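Local coordinates for HDLP (histone deacetylase-like protein) (Aquifex aeolicus, PDB 1C3S) that probably acts as a zinc-dependent deacetylase of the histone deacetylase family and binds a hydroxamate inhibitor at its metal, at residues 18-23 / 89-94; 166-171 / 252-257; 316-321 / 350-355. The protein carries 2 engineered substitutions. One frame throughout, in Å; residues are numbered along the deposited sequence.

Interaction 1. Residues 18-23 / 89-94; sequences PKNHPL and GGYENP. With SHH (octanedioic acid hydroxyamide phenylamide), chain C.
Tyr91 holds its ring anti to the backbone nitrogen, at chi1 163°, and this throws the phenol across toward Asn20 and Pro22. A similar torsion in His21, chi1 -161°, carries the imidazole toward the 89-94 loop, with the Tyr91 carbonyl at its edge. The phenol makes a short bond across the contact. Tyr91 OH donates to Asn20 O at 2.6 Å; the C=O...donor angle is 158°, and the donor is also slightly tilted from the carbonyl plane. The Asn20 side chain runs past the same ring in the opposite direction, so that Asn20 OD1 comes 3.3 Å from Tyr91 CE1.

Water 1 links three groups between the Tyr91 and His21 side chains. It donates to Asn20 OD1 at 2.9 Å and to Tyr91 O at 2.7 Å. It is also 3.2 Å from His21 ND1, close to the plane of the imidazole. A direct bond from His21 ND1 to Tyr91 O is weak, and the position of that oxygen is less sure. Pro94 sits obliquely against the imidazole and meets Pro18, with Pro18 CD 4.3 Å from Pro94 CG.

Residues 18-21 form a type I beta turn, closed by His21 N and Pro18 O. Phe141 packs edge-to-face with His21, and the OH of Tyr143 bonds to Pro94 O. Pro22 touches Tyr297 and also the inhibitor: Pro22 CG lies 3.5 Å from phenyl carbon C13 of SHH. The Tyr91 ring borders the same phenyl group by its edge. Two surface loops thus join at the mouth of the pocket, where the phenyl cap of the inhibitor rests. This is the rim of the tubular active-site channel characteristic of histone deacetylases.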
# COMPACT_ATOMS: atom_id res chain seq x y z
N PRO A 18 -6.44 18.01 -1.50
CA PRO A 18 -6.14 19.44 -1.44
C PRO A 18 -4.68 19.80 -1.16
O PRO A 18 -3.98 19.11 -0.43
CB PRO A 18 -7.09 19.92 -0.34
CG PRO A 18 -8.28 18.95 -0.50
CD PRO A 18 -7.49 17.67 -0.52
N LYS A 19 -4.24 20.91 -1.77
CA LYS A 19 -2.87 21.45 -1.66
C LYS A 19 -2.12 21.08 -0.38
O LYS A 19 -1.03 20.51 -0.41
CB LYS A 19 -2.91 22.98 -1.73
CG LYS A 19 -3.75 23.57 -2.85
CD LYS A 19 -3.89 25.08 -2.68
CE LYS A 19 -4.90 25.66 -3.67
NZ LYS A 19 -5.10 27.12 -3.45
N ASN A 20 -2.72 21.44 0.74
CA ASN A 20 -2.16 21.20 2.07
C ASN A 20 -2.12 19.73 2.49
O ASN A 20 -1.79 19.43 3.64
CB ASN A 20 -2.97 22.00 3.08
CG ASN A 20 -4.47 21.79 2.90
OD1 ASN A 20 -5.01 20.73 3.22
ND2 ASN A 20 -5.15 22.80 2.35
N HIS A 21 -2.41 18.82 1.56
CA HIS A 21 -2.45 17.40 1.88
C HIS A 21 -1.33 16.58 1.26
O HIS A 21 -0.99 16.76 0.09
CB HIS A 21 -3.79 16.81 1.42
CG HIS A 21 -4.13 15.51 2.07
ND1 HIS A 21 -5.06 15.41 3.08
CD2 HIS A 21 -3.65 14.26 1.87
CE1 HIS A 21 -5.14 14.15 3.48
NE2 HIS A 21 -4.29 13.43 2.76
N PRO A 22 -0.73 15.64 2.02
CA PRO A 22 0.35 14.83 1.45
C PRO A 22 -0.01 14.22 0.08
O PRO A 22 0.84 14.14 -0.81
CB PRO A 22 0.57 13.77 2.53
CG PRO A 22 0.31 14.57 3.79
CD PRO A 22 -1.00 15.24 3.41
N LEU A 23 -1.26 13.80 -0.06
CA LEU A 23 -1.77 13.18 -1.28
C LEU A 23 -2.20 14.18 -2.36
O LEU A 23 -2.97 13.86 -3.26
CB LEU A 23 -2.92 12.23 -0.96
CG LEU A 23 -2.53 11.05 -0.07
CD1 LEU A 23 -3.73 10.13 0.10
CD2 LEU A 23 -1.38 10.29 -0.69
N GLY A 89 -14.50 14.87 6.18
CA GLY A 89 -14.52 16.32 6.18
C GLY A 89 -13.33 16.93 6.87
O GLY A 89 -12.98 18.09 6.62
N GLY A 90 -12.71 16.16 7.75
CA GLY A 90 -11.56 16.69 8.44
C GLY A 90 -10.43 16.97 7.46
O GLY A 90 -10.56 16.77 6.24
N TYR A 91 -9.32 17.45 8.00
CA TYR A 91 -8.14 17.74 7.22
C TYR A 91 -7.60 16.43 6.66
O TYR A 91 -7.19 16.35 5.50
CB TYR A 91 -7.08 18.34 8.14
CG TYR A 91 -5.69 18.33 7.56
CD1 TYR A 91 -5.32 19.23 6.57
CD2 TYR A 91 -4.76 17.39 7.97
CE1 TYR A 91 -4.05 19.19 6.01
CE2 TYR A 91 -3.49 17.34 7.42
CZ TYR A 91 -3.14 18.24 6.44
OH TYR A 91 -1.88 18.22 5.91
N GLU A 92 -7.61 15.42 7.53
CA GLU A 92 -7.11 14.08 7.24
C GLU A 92 -7.78 13.43 6.04
O GLU A 92 -7.12 12.97 5.10
CB GLU A 92 -7.31 13.21 8.49
CG GLU A 92 -6.43 11.98 8.55
CD GLU A 92 -6.50 11.25 9.89
OE1 GLU A 92 -7.48 10.50 10.12
OE2 GLU A 92 -5.57 11.46 10.72
N ASN A 93 -9.11 13.41 6.08
CA ASN A 93 -9.93 12.82 5.03
C ASN A 93 -10.92 13.91 4.63
O ASN A 93 -12.09 13.86 5.02
CB ASN A 93 -10.67 11.62 5.61
CG ASN A 93 -9.80 10.80 6.55
OD1 ASN A 93 -8.73 10.35 6.17
ND2 ASN A 93 -10.26 10.62 7.78
N PRO A 94 -10.47 14.88 3.83
CA PRO A 94 -11.36 15.97 3.42
C PRO A 94 -12.36 15.55 2.38
O PRO A 94 -12.39 14.40 1.94
CB PRO A 94 -10.40 17.01 2.84
CG PRO A 94 -9.04 16.57 3.30
CD PRO A 94 -9.17 15.07 3.19
O1 SHH C . 0.16 3.95 5.36
O2 SHH C . 0.44 6.68 4.78
N1 SHH C . -0.71 4.99 5.72
C1 SHH C . -0.25 6.29 5.69
C2 SHH C . -0.48 7.09 6.87
C3 SHH C . -1.42 8.27 6.66
C4 SHH C . -1.64 9.03 7.95
C5 SHH C . -0.62 10.14 8.06
C6 SHH C . -1.29 11.18 8.94
C7 SHH C . -0.27 12.07 9.60
C8 SHH C . -0.35 13.45 9.03
O3 SHH C . -1.35 14.16 9.04
N2 SHH C . 0.83 13.85 8.52
C9 SHH C . 1.23 14.98 7.60
C10 SHH C . 2.63 15.10 7.30
C11 SHH C . 3.11 16.17 6.43
C12 SHH C . 2.22 17.14 5.87
C13 SHH C . 0.79 17.02 6.21
C14 SHH C . 0.27 15.93 7.07
O HOH W 1 -6.50 18.23 3.64

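Interaction 2. Residues 166-171 / 252-257. With ZN (zinc ion), chain B; SHH (octanedioic acid hydroxyamide phenylamide), chain C.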
# COMPACT_ATOMS: atom_id res chain seq x y z
N ASP A 166 1.43 -6.59 4.56
CA ASP A 166 1.48 -5.15 4.39
C ASP A 166 2.90 -4.67 4.71
O ASP A 166 3.37 -4.78 5.84
CB ASP A 166 0.44 -4.55 5.35
CG ASP A 166 0.19 -3.07 5.13
OD1 ASP A 166 1.11 -2.26 5.36
OD2 ASP A 166 -0.95 -2.72 4.74
N LEU A 167 3.61 -4.14 3.72
CA LEU A 167 4.96 -3.66 3.96
C LEU A 167 4.98 -2.15 4.02
O LEU A 167 6.03 -1.53 4.04
CB LEU A 167 5.92 -4.15 2.88
CG LEU A 167 5.92 -5.65 2.56
CD1 LEU A 167 6.99 -5.92 1.51
CD2 LEU A 167 6.14 -6.47 3.80
N ASP A 168 3.79 -1.55 4.05
CA ASP A 168 3.66 -0.12 4.14
C ASP A 168 4.21 0.25 5.50
O ASP A 168 4.04 -0.50 6.46
CB ASP A 168 2.20 0.27 4.09
CG ASP A 168 2.01 1.74 3.88
OD1 ASP A 168 1.87 2.12 2.71
OD2 ASP A 168 2.03 2.49 4.88
N ALA A 169 4.83 1.42 5.59
CA ALA A 169 5.41 1.91 6.82
C ALA A 169 4.44 2.04 7.99
O ALA A 169 4.89 2.17 9.13
CB ALA A 169 6.09 3.24 6.57
N HIS A 170 3.14 2.00 7.72
CA HIS A 170 2.15 2.11 8.81
C HIS A 170 1.26 0.88 8.92
O HIS A 170 0.94 0.24 7.92
CB HIS A 170 1.22 3.31 8.62
CG HIS A 170 1.92 4.58 8.27
ND1 HIS A 170 2.60 4.72 7.09
CD2 HIS A 170 1.99 5.73 8.97
CE1 HIS A 170 3.06 5.95 7.09
NE2 HIS A 170 2.71 6.61 8.21
N HIS A 171 0.83 0.59 10.15
CA HIS A 171 -0.06 -0.53 10.44
C HIS A 171 -1.37 -0.40 9.70
O HIS A 171 -1.98 0.66 9.65
CB HIS A 171 -0.33 -0.57 11.95
CG HIS A 171 -1.42 -1.51 12.35
ND1 HIS A 171 -1.37 -2.87 12.12
CD2 HIS A 171 -2.57 -1.30 13.03
CE1 HIS A 171 -2.44 -3.45 12.63
NE2 HIS A 171 -3.18 -2.51 13.20
N LEU A 252 -2.24 -11.49 -0.63
CA LEU A 252 -2.11 -10.17 -1.21
C LEU A 252 -0.96 -9.46 -0.54
O LEU A 252 -0.69 -9.66 0.64
CB LEU A 252 -3.39 -9.35 -1.05
CG LEU A 252 -4.61 -9.85 -1.83
CD1 LEU A 252 -5.27 -10.95 -1.05
CD2 LEU A 252 -5.57 -8.73 -2.05
N LEU A 253 -0.27 -8.62 -1.29
CA LEU A 253 0.86 -7.90 -0.76
C LEU A 253 0.65 -6.42 -1.06
O LEU A 253 0.37 -6.06 -2.20
CB LEU A 253 2.13 -8.42 -1.45
CG LEU A 253 3.52 -7.90 -1.12
CD1 LEU A 253 3.88 -8.23 0.32
CD2 LEU A 253 4.50 -8.53 -2.10
N GLN A 254 0.75 -5.56 -0.05
CA GLN A 254 0.58 -4.13 -0.29
C GLN A 254 2.00 -3.62 -0.23
O GLN A 254 2.76 -3.97 0.68
CB GLN A 254 -0.31 -3.47 0.77
CG GLN A 254 0.43 -2.75 1.89
CD GLN A 254 0.45 -1.24 1.73
OE1 GLN A 254 -0.57 -0.56 1.87
NE2 GLN A 254 1.61 -0.71 1.43
N LEU A 255 2.36 -2.79 -1.20
CA LEU A 255 3.70 -2.26 -1.31
C LEU A 255 3.80 -0.74 -1.28
O LEU A 255 4.12 -0.10 -2.29
CB LEU A 255 4.33 -2.80 -2.59
CG LEU A 255 4.28 -4.32 -2.65
CD1 LEU A 255 4.30 -4.81 -4.10
CD2 LEU A 255 5.39 -4.88 -1.82
N GLY A 256 3.53 -0.17 -0.11
CA GLY A 256 3.63 1.27 0.05
C GLY A 256 5.10 1.62 0.02
O GLY A 256 5.93 0.91 0.59
N THR A 257 5.45 2.71 -0.67
CA THR A 257 6.84 3.12 -0.78
C THR A 257 7.20 4.09 0.32
O THR A 257 8.29 4.68 0.31
CB THR A 257 7.14 3.82 -2.13
OG1 THR A 257 6.36 5.03 -2.22
CG2 THR A 257 6.80 2.90 -3.31
ZN ZN B . 1.92 4.40 5.06
O1 SHH C . 0.16 3.95 5.36
O2 SHH C . 0.44 6.68 4.78
N1 SHH C . -0.71 4.99 5.72
C1 SHH C . -0.25 6.29 5.69
C2 SHH C . -0.48 7.09 6.87
C3 SHH C . -1.42 8.27 6.66
C4 SHH C . -1.64 9.03 7.95
C5 SHH C . -0.62 10.14 8.06
C6 SHH C . -1.29 11.18 8.94
C7 SHH C . -0.27 12.07 9.60
C8 SHH C . -0.35 13.45 9.03
O3 SHH C . -1.35 14.16 9.04
N2 SHH C . 0.83 13.85 8.52
C9 SHH C . 1.23 14.98 7.60
C10 SHH C . 2.63 15.10 7.30
C11 SHH C . 3.11 16.17 6.43
C12 SHH C . 2.22 17.14 5.87
C13 SHH C . 0.79 17.02 6.21
C14 SHH C . 0.27 15.93 7.07
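Leu253 opens the contact with an apolar touch, its CD1 lying 4.0 Å from Leu167 CG. Gln254 comes next and ends the strand. It pairs with Asp166 in a parallel beta bridge, and Gln254 O accepts from Leu167 N at 3.2 Å in a nearly straight bond (168°). On the side-chain face of this bridge, the Gln254 chain lies over the Asp166 carboxylate, with Gln254 CG 3.2 Å from Asp166 OD2.

The Leu255 side chain lies alongside that of Leu167, pointing the same way, with CD2 of Leu255 3.8 Å from CD1 of Leu167. Gly256, having no side chain, lets the Asp168 carboxylate come close: Asp168 OD1 is 3.3 Å from Gly256 CA. The same oxygen accepts from Gly295 N.

Asp168 CG lies anti to the backbone nitrogen (chi1 -168°), which brings the other oxygen, OD2, to the zinc at 1.9 Å. Asp168 OD2 also accepts from His170 N on its anti side, which makes an Asx turn. His170 ND1 binds the zinc at 2.2 Å, and Asp258, just beyond Thr257, completes the protein ligands. The inhibitor's O1 is 1.8 Å from the zinc, and its C2 lies over one face of the His170 ring. Asp166 OD2 is hydrogen-bonded to Tyr164 OH and to ND1 of His131, which is itself hydrogen-bonded to the inhibitor. Asp166 therefore probably helps to orient His131, a second-shell role beside the metal site.

Interaction 3. Residues 316-321 / 350-355; sequences REVPEK and TLKDPW
The flat group in this contact is the Glu320 peptide carbonyl, whose oxygen faces Leu351 N; the puckered Pro319 ring offers its CG corner to Leu351. Pro319 CG lies 3.5 Å from Leu351 CD1, while Met38 also touches that proline. The contact joins two surface loops on either side of helix 324-332 in sequence, at the periphery of the arginase-like alpha/beta fold. They meet against helix 299-313, where Leu308 touches Val318, Leu351 and Lys352.

Leu351 is the buried residue of the group. Its CG is roughly anti to the backbone nitrogen (chi1 -152°), which carries the methyls toward Val318 and Pro319. The Val318 and Leu351 side chains cross at about a right angle, and their methyls are tightly packed, with Val318 CG1 3.3 Å from Leu351 CD1.

One backbone bond ties the loops: Leu351 N donates to Glu320 O at 3.3 Å, although the place of that oxygen is less sure. Arg304 of helix 299-313 bonds to Thr350 O and forms a salt bridge with Asp353. The aliphatic part of Lys352 lies across Val318, with Lys352 CD 3.7 Å from Val318 CG1.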
# COMPACT_ATOMS: atom_id res chain seq x y z
N ARG A 316 11.88 -7.27 -17.12
CA ARG A 316 12.75 -6.43 -17.93
C ARG A 316 13.85 -5.80 -17.11
O ARG A 316 13.63 -5.37 -15.98
CB ARG A 316 11.94 -5.34 -18.61
CG ARG A 316 11.44 -4.26 -17.70
CD ARG A 316 10.68 -3.27 -18.55
NE ARG A 316 9.53 -3.90 -19.18
CZ ARG A 316 8.90 -3.40 -20.22
NH1 ARG A 316 9.31 -2.26 -20.76
NH2 ARG A 316 7.85 -4.02 -20.73
N GLU A 317 15.05 -5.75 -17.68
CA GLU A 317 16.21 -5.18 -16.99
C GLU A 317 16.00 -3.73 -16.58
O GLU A 317 15.37 -2.95 -17.28
CB GLU A 317 17.47 -5.32 -17.86
CG GLU A 317 18.25 -6.63 -17.65
CD GLU A 317 17.45 -7.91 -17.92
OE1 GLU A 317 18.01 -9.01 -17.69
OE2 GLU A 317 16.29 -7.84 -18.38
N VAL A 318 16.54 -3.39 -15.42
CA VAL A 318 16.39 -2.05 -14.88
C VAL A 318 17.44 -1.11 -15.42
O VAL A 318 18.64 -1.33 -15.21
CB VAL A 318 16.54 -2.05 -13.34
CG1 VAL A 318 16.23 -0.68 -12.77
CG2 VAL A 318 15.64 -3.10 -12.73
N PRO A 319 17.03 -0.05 -16.13
CA PRO A 319 18.03 0.88 -16.65
C PRO A 319 18.74 1.41 -15.40
O PRO A 319 18.08 1.65 -14.39
CB PRO A 319 17.17 1.95 -17.34
CG PRO A 319 15.89 1.89 -16.55
CD PRO A 319 15.69 0.40 -16.54
N GLU A 320 20.05 1.58 -15.44
CA GLU A 320 20.69 2.06 -14.24
C GLU A 320 20.50 3.56 -14.10
O GLU A 320 20.59 4.11 -13.00
CB GLU A 320 22.18 1.72 -14.23
CG GLU A 320 23.03 2.50 -15.20
CD GLU A 320 24.51 2.26 -14.95
OE1 GLU A 320 24.99 2.59 -13.83
OE2 GLU A 320 25.20 1.75 -15.86
N LYS A 321 20.20 4.21 -15.21
CA LYS A 321 20.00 5.64 -15.19
C LYS A 321 18.61 5.98 -15.70
O LYS A 321 17.90 5.13 -16.23
CB LYS A 321 21.03 6.32 -16.09
CG LYS A 321 20.80 6.01 -17.56
CD LYS A 321 20.94 4.51 -17.88
CE LYS A 321 20.25 4.15 -19.19
NZ LYS A 321 20.65 5.03 -20.34
N THR A 350 19.86 8.06 -10.96
CA THR A 350 19.78 6.59 -11.03
C THR A 350 18.42 6.07 -10.59
O THR A 350 17.67 6.76 -9.91
CB THR A 350 20.87 5.91 -10.18
OG1 THR A 350 22.15 6.17 -10.76
CG2 THR A 350 20.65 4.40 -10.14
N LEU A 351 18.12 4.84 -11.00
CA LEU A 351 16.85 4.21 -10.68
C LEU A 351 16.94 3.37 -9.41
O LEU A 351 16.04 3.40 -8.57
CB LEU A 351 16.41 3.34 -11.86
CG LEU A 351 14.92 3.13 -12.05
CD1 LEU A 351 14.70 2.24 -13.24
CD2 LEU A 351 14.32 2.50 -10.81
N LYS A 352 18.02 2.62 -9.27
CA LYS A 352 18.29 1.78 -8.10
C LYS A 352 19.32 2.51 -7.25
O LYS A 352 20.44 2.75 -7.70
CB LYS A 352 18.87 0.42 -8.51
CG LYS A 352 17.90 -0.47 -9.24
CD LYS A 352 18.61 -1.58 -10.02
CE LYS A 352 19.49 -2.46 -9.16
NZ LYS A 352 20.22 -3.45 -10.02
N ASP A 353 18.95 2.89 -6.04
CA ASP A 353 19.89 3.58 -5.18
C ASP A 353 20.69 2.56 -4.37
O ASP A 353 20.33 1.39 -4.28
CB ASP A 353 19.14 4.57 -4.28
CG ASP A 353 18.09 3.91 -3.45
OD1 ASP A 353 16.91 4.33 -3.54
OD2 ASP A 353 18.45 2.98 -2.71
N PRO A 354 21.82 2.98 -3.77
CA PRO A 354 22.68 2.11 -2.98
C PRO A 354 22.05 1.55 -1.72
O PRO A 354 21.13 2.15 -1.17
CB PRO A 354 23.86 3.02 -2.66
CG PRO A 354 23.17 4.34 -2.51
CD PRO A 354 22.38 4.34 -3.80
N TRP A 355 22.56 0.41 -1.27
CA TRP A 355 22.06 -0.19 -0.06
C TRP A 355 22.30 0.71 1.13
O TRP A 355 23.29 1.44 1.18
CB TRP A 355 22.72 -1.54 0.21
CG TRP A 355 22.21 -2.62 -0.67
CD1 TRP A 355 22.55 -2.85 -1.98
CD2 TRP A 355 21.21 -3.59 -0.33
NE1 TRP A 355 21.81 -3.90 -2.47
CE2 TRP A 355 20.98 -4.37 -1.48
CE3 TRP A 355 20.49 -3.86 0.84
CZ2 TRP A 355 20.05 -5.42 -1.50
CZ3 TRP A 355 19.56 -4.91 0.82
CH2 TRP A 355 19.36 -5.67 -0.34

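Overall arrangement
Interaction 2 is the core contact: all its touching residues are buried, and it joins the ends of two central parallel strands. Interactions 1 and 3 are surface contacts between loops. Interactions 1 and 2 share the inhibitor. Its phenyl end meets 18-23 and 89-94, and its hydroxamate end meets the zinc held by 166-171, although the contact centres are 21 Å apart. Interaction 3 is away from the annotated sites, about 22 Å centre to centre from interaction 2. The chemistry follows the place. The rim uses a phenol and a bridging water, the core uses strand pairing and metal ligands, and the periphery relies mainly on apolar side chains.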